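Local atomic coordinates of ABC transporter (Caldanaerobius, PDB entry 4G68), a protein that probably serves as the extracellular solute-binding component of an ABC transporter, capturing xylose-containing oligosaccharides released from xylan for uptake by the cell. Residues A[229-234]-A[414-419]; A[193-198]-A[322-327]. All blocks are in the same frame, centred on the assembly; numbering follows the deposited sequence.

Contact 1 (A[229-234]-A[414-419]). With XYP (beta-D-xylopyranose), chain D.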
# COMPACT_ATOMS: atom_id res chain seq x y z
N TRP A 229 8.30 -0.04 3.81
CA TRP A 229 8.31 -0.01 2.35
C TRP A 229 9.64 0.26 1.74
O TRP A 229 10.00 -0.36 0.69
CB TRP A 229 7.29 0.98 1.79
CG TRP A 229 5.90 0.41 1.76
CD1 TRP A 229 5.13 -0.11 2.83
CD2 TRP A 229 5.06 0.27 0.58
NE1 TRP A 229 3.92 -0.54 2.35
CE2 TRP A 229 3.83 -0.35 1.01
CE3 TRP A 229 5.23 0.58 -0.79
CZ2 TRP A 229 2.76 -0.62 0.11
CZ3 TRP A 229 4.17 0.28 -1.68
CH2 TRP A 229 2.97 -0.31 -1.24
N TYR A 230 10.39 1.15 2.41
CA TYR A 230 11.73 1.45 1.90
C TYR A 230 12.62 0.18 1.96
O TYR A 230 13.31 -0.19 0.96
CB TYR A 230 12.40 2.55 2.73
CG TYR A 230 11.93 3.95 2.53
CD1 TYR A 230 12.83 4.94 2.11
CD2 TYR A 230 10.63 4.30 2.90
CE1 TYR A 230 12.41 6.29 1.95
CE2 TYR A 230 10.16 5.65 2.80
CZ TYR A 230 11.07 6.61 2.31
OH TYR A 230 10.66 7.91 2.19
N TYR A 231 12.62 -0.47 3.13
CA TYR A 231 13.47 -1.69 3.27
C TYR A 231 13.00 -2.71 2.19
O TYR A 231 13.81 -3.28 1.42
CB TYR A 231 13.36 -2.32 4.68
CG TYR A 231 14.14 -3.58 4.67
CD1 TYR A 231 15.50 -3.55 5.00
CD2 TYR A 231 13.58 -4.79 4.29
CE1 TYR A 231 16.29 -4.69 4.92
CE2 TYR A 231 14.34 -5.98 4.22
CZ TYR A 231 15.69 -5.88 4.54
OH TYR A 231 16.46 -6.99 4.42
N ASP A 232 11.68 -2.96 2.11
CA ASP A 232 11.21 -4.08 1.29
C ASP A 232 11.59 -3.80 -0.16
O ASP A 232 11.99 -4.73 -0.90
CB ASP A 232 9.68 -4.23 1.39
CG ASP A 232 9.21 -4.65 2.77
OD1 ASP A 232 10.02 -4.99 3.65
OD2 ASP A 232 8.01 -4.63 2.99
N MSE A 233 11.51 -2.53 -0.61
CA MSE A 233 12.00 -2.17 -1.98
C MSE A 233 13.44 -2.34 -2.14
O MSE A 233 13.84 -2.86 -3.18
CB MSE A 233 11.56 -0.74 -2.41
CG MSE A 233 12.41 -0.23 -3.60
SE MSE A 233 12.05 -1.31 -5.19
CE MSE A 233 10.24 -0.65 -5.00
N ILE A 234 14.19 -1.90 -1.19
CA ILE A 234 15.64 -2.03 -1.38
C ILE A 234 15.99 -3.55 -1.42
O ILE A 234 16.87 -4.01 -2.23
CB ILE A 234 16.37 -1.31 -0.23
CG1 ILE A 234 16.19 0.22 -0.33
CG2 ILE A 234 17.88 -1.58 -0.30
CD1 ILE A 234 16.69 0.92 0.94
N PRO A 414 3.77 -8.11 -2.60
CA PRO A 414 3.10 -7.17 -1.66
C PRO A 414 4.06 -6.75 -0.56
O PRO A 414 5.00 -7.50 -0.23
CB PRO A 414 2.00 -8.03 -1.05
CG PRO A 414 1.64 -8.96 -2.18
CD PRO A 414 2.97 -9.33 -2.77
N ALA A 415 3.78 -5.59 0.03
CA ALA A 415 4.60 -5.16 1.20
C ALA A 415 4.59 -6.25 2.25
O ALA A 415 3.59 -6.97 2.39
CB ALA A 415 4.00 -3.91 1.75
N TRP A 416 5.70 -6.42 2.98
CA TRP A 416 5.86 -7.62 3.71
C TRP A 416 4.86 -7.74 4.86
O TRP A 416 4.60 -8.85 5.33
CB TRP A 416 7.28 -7.73 4.27
CG TRP A 416 8.32 -7.96 3.19
CD1 TRP A 416 8.25 -7.69 1.79
CD2 TRP A 416 9.67 -8.45 3.42
NE1 TRP A 416 9.46 -7.97 1.21
CE2 TRP A 416 10.35 -8.42 2.13
CE3 TRP A 416 10.37 -8.88 4.56
CZ2 TRP A 416 11.69 -8.86 1.99
CZ3 TRP A 416 11.70 -9.29 4.40
CH2 TRP A 416 12.33 -9.29 3.14
N ASP A 417 4.34 -6.63 5.38
CA ASP A 417 3.36 -6.72 6.49
C ASP A 417 1.92 -7.03 6.02
O ASP A 417 1.04 -7.19 6.89
CB ASP A 417 3.32 -5.44 7.32
CG ASP A 417 2.78 -4.22 6.51
OD1 ASP A 417 2.75 -4.25 5.24
OD2 ASP A 417 2.36 -3.22 7.18
N ILE A 418 1.72 -7.19 4.71
CA ILE A 418 0.49 -7.72 4.15
C ILE A 418 0.76 -9.17 3.71
O ILE A 418 -0.14 -9.97 3.59
CB ILE A 418 0.10 -6.95 2.82
CG1 ILE A 418 -0.17 -5.53 3.06
CG2 ILE A 418 -1.07 -7.62 2.06
CD1 ILE A 418 -0.61 -4.81 1.77
N TYR A 419 1.99 -9.49 3.38
CA TYR A 419 2.27 -10.82 2.88
C TYR A 419 2.45 -11.74 4.07
O TYR A 419 1.85 -12.85 4.09
CB TYR A 419 3.56 -10.80 2.02
CG TYR A 419 3.72 -12.12 1.29
CD1 TYR A 419 3.30 -12.24 -0.02
CD2 TYR A 419 4.30 -13.24 1.91
CE1 TYR A 419 3.39 -13.44 -0.71
CE2 TYR A 419 4.41 -14.46 1.24
CZ TYR A 419 3.99 -14.52 -0.07
OH TYR A 419 4.05 -15.72 -0.79
C1 XYP D . -1.47 0.10 3.80
C2 XYP D . -1.34 -0.67 5.11
C3 XYP D . 0.11 -1.14 5.23
C4 XYP D . 0.60 -1.86 3.95
C5 XYP D . 0.23 -1.08 2.65
O2 XYP D . -1.75 0.16 6.18
O3 XYP D . 0.17 -2.01 6.38
O4 XYP D . 2.01 -2.10 3.96
O5 XYP D . -1.13 -0.69 2.68
O HOH W 1 11.06 -7.40 -1.19
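The indole of Trp416 lies over the carboxylate of Asp232 just behind the sugar pocket of this periplasmic-binding-protein fold, where helix 225-239 meets the start of helix 416-419. The two planes are stacked, only 16° apart, and OD1 sits over one face of the indole. The same carboxylate grips the helix start: Trp416 N donates to Asp232 OD2 at 2.9 Å, nearly straight at 168° but from above the carboxylate plane. An aspartate suits this place because its second oxygen, OD1, is held by His428, which also stacks on Trp416. Tyr231, its CG anti to the backbone N (chi1 175°), turns its ring edge toward the face of Trp416 in a T-shaped pair, Tyr231 CE2 lying 4.0 Å from Trp416 CH2. An alanine in place of Trp416 would remove the indole and its N-H, and would probably leave the Asp232 carboxylate without the ring stacked on it, the bridging water without one of its partners and a gap beside the Tyr231 edge. That water accepts from Trp416 NE1 and donates to Asp232 O.

In the pocket itself, the small methyl of Ala415, at the N-cap position, lets the segments close up: its CB stands 3.4 Å from Trp229 NE1. The indole of Trp229 presents its edge to the xylopyranose, and NE1 donates to XYP O4 at 2.9 Å. Asp417 takes the two neighbouring hydroxyls with its two oxygens, a bidentate grip common in carbohydrate sites. O4 is thus held from two sequence-distant segments, receiving the Trp229 N-H and giving its own proton to Asp417 OD1 at 2.6 Å.

Contact 2 (A[193-198]-A[322-327]); sequences VKVPTT and EAVRFP
Val195 has CG1 anti to the backbone N (chi1 173°), and Val324 has CG1 anti to the carbonyl carbon (chi1 -55°), which leaves its CG2 between the backbone N and the carbonyl carbon. These torsions turn CG1 of Val195 and CG2 of Val324 toward each other, 3.9 Å apart, and the two branched side chains meet tip to tip. The other methyl of Val195, CG2, faces Glu322, whose extended chain crosses it obliquely and brings Glu322 OE1 to 3.8 Å. Valine fits both sides here: it is compact, and on Val324 its beta-branching suits an extended strand.

Further along, the apolar contact passes from methyls to a proline ring. Pro327 lies against the backbone of 196-198, its CB 3.4 Å from Thr198 C and its CG 3.6 Å from Pro196 O. Having no amide hydrogen to satisfy, proline can fill this position with carbon alone. No direct hydrogen bond joins the two segments; a water bridges them instead, donating at 2.8 Å to Pro196 O and also donating to Arg325 O. Thr197 O also hydrogen-bonds to OG1 of Thr328, the residue after Pro327.

Thr198 N-caps helix 199-211 through OG1 to Glu201 N, a role suited to a short hydroxyl side chain, and Glu201 OE1 in turn takes the N-H of Thr197, the residue before the cap. The arrangement is an N-capped interhelical loop packed beside a sheet strand of the solute-binding fold.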
# COMPACT_ATOMS: atom_id res chain seq x y z
N VAL A 193 18.91 19.44 -9.92
CA VAL A 193 19.18 18.06 -9.56
C VAL A 193 18.44 17.19 -10.58
O VAL A 193 17.26 17.38 -10.88
CB VAL A 193 18.73 17.72 -8.10
CG1 VAL A 193 19.07 16.26 -7.74
CG2 VAL A 193 19.40 18.59 -7.08
N LYS A 194 19.12 16.19 -11.11
CA LYS A 194 18.42 15.27 -12.02
C LYS A 194 17.64 14.19 -11.20
O LYS A 194 18.03 13.86 -10.07
CB LYS A 194 19.50 14.56 -12.80
CG LYS A 194 20.31 15.50 -13.67
CD LYS A 194 21.06 14.67 -14.67
CE LYS A 194 22.43 14.26 -14.19
NZ LYS A 194 23.44 15.05 -14.96
N VAL A 195 16.53 13.68 -11.74
CA VAL A 195 15.83 12.57 -11.04
C VAL A 195 16.78 11.39 -10.94
O VAL A 195 17.37 11.04 -11.91
CB VAL A 195 14.55 12.19 -11.79
CG1 VAL A 195 13.92 10.94 -11.17
CG2 VAL A 195 13.56 13.36 -11.76
N PRO A 196 16.95 10.78 -9.75
CA PRO A 196 17.94 9.71 -9.67
C PRO A 196 17.41 8.40 -10.23
O PRO A 196 16.24 8.00 -10.00
CB PRO A 196 18.19 9.55 -8.16
CG PRO A 196 16.97 10.08 -7.48
CD PRO A 196 16.47 11.20 -8.42
N THR A 197 18.29 7.70 -10.92
CA THR A 197 17.88 6.46 -11.56
C THR A 197 18.65 5.28 -10.96
O THR A 197 18.27 4.10 -11.20
CB THR A 197 18.00 6.54 -13.12
OG1 THR A 197 19.36 6.78 -13.51
CG2 THR A 197 17.15 7.68 -13.71
N THR A 198 19.74 5.58 -10.24
CA THR A 198 20.52 4.60 -9.52
C THR A 198 20.65 4.98 -8.04
O THR A 198 20.48 6.13 -7.63
CB THR A 198 21.93 4.48 -10.11
OG1 THR A 198 22.69 5.58 -9.63
CG2 THR A 198 21.91 4.50 -11.71
N GLU A 322 5.99 14.33 -9.90
CA GLU A 322 6.24 13.31 -10.85
C GLU A 322 6.38 11.97 -10.10
O GLU A 322 6.91 11.92 -9.02
CB GLU A 322 7.56 13.61 -11.58
CG GLU A 322 8.01 12.51 -12.55
CD GLU A 322 9.24 12.88 -13.35
OE1 GLU A 322 9.97 13.83 -12.96
OE2 GLU A 322 9.45 12.22 -14.38
N ALA A 323 5.93 10.90 -10.72
CA ALA A 323 6.10 9.55 -10.14
C ALA A 323 7.10 8.82 -11.02
O ALA A 323 6.90 8.74 -12.28
CB ALA A 323 4.77 8.80 -10.25
N VAL A 324 8.09 8.22 -10.38
CA VAL A 324 9.12 7.35 -11.03
C VAL A 324 9.36 6.07 -10.25
O VAL A 324 8.95 5.97 -9.08
CB VAL A 324 10.45 8.13 -11.25
CG1 VAL A 324 10.19 9.40 -12.03
CG2 VAL A 324 11.16 8.47 -9.94
N ARG A 325 10.03 5.10 -10.88
CA ARG A 325 10.38 3.86 -10.24
C ARG A 325 11.45 4.12 -9.19
O ARG A 325 12.22 5.06 -9.28
CB ARG A 325 11.00 2.88 -11.25
CG ARG A 325 10.01 2.27 -12.17
CD ARG A 325 10.72 1.25 -13.05
NE ARG A 325 9.66 0.57 -13.77
CZ ARG A 325 9.49 0.60 -15.08
NH1 ARG A 325 10.37 1.21 -15.87
NH2 ARG A 325 8.47 -0.03 -15.57
N PHE A 326 11.51 3.27 -8.15
CA PHE A 326 12.67 3.36 -7.27
C PHE A 326 13.96 3.04 -8.06
O PHE A 326 13.93 2.19 -8.94
CB PHE A 326 12.48 2.45 -6.05
CG PHE A 326 13.47 2.68 -4.96
CD1 PHE A 326 13.19 3.61 -3.95
CD2 PHE A 326 14.65 1.95 -4.91
CE1 PHE A 326 14.09 3.82 -2.88
CE2 PHE A 326 15.60 2.22 -3.90
CZ PHE A 326 15.30 3.12 -2.86
N PRO A 327 15.07 3.71 -7.73
CA PRO A 327 16.33 3.50 -8.52
C PRO A 327 16.85 2.08 -8.47
O PRO A 327 16.45 1.29 -7.57
CB PRO A 327 17.31 4.44 -7.82
CG PRO A 327 16.48 5.54 -7.34
CD PRO A 327 15.21 4.87 -6.83
O HOH W 2 14.47 6.02 -10.72

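In the fold
From the N terminus, the chain first reaches 193-198, the loop between helices 185-191 and 199-211, and then 229-234 on helix 225-239. It next arrives at 322-327, closing contact 2 across 123 intervening residues, and only later at 414-419, closing contact 1 across 179. The two closures therefore cross instead of nesting. Contact 2 ties the interhelical loop to the end of strand 321-324, while contact 1 joins helix 225-239 to the helix start at the sugar pocket. Their centres are 19 Å apart, yet they touch directly: Met233, a selenomethionine, packs its CG 3.4 Å from Phe326 CG, and Ile234 also meets the Phe326 ring.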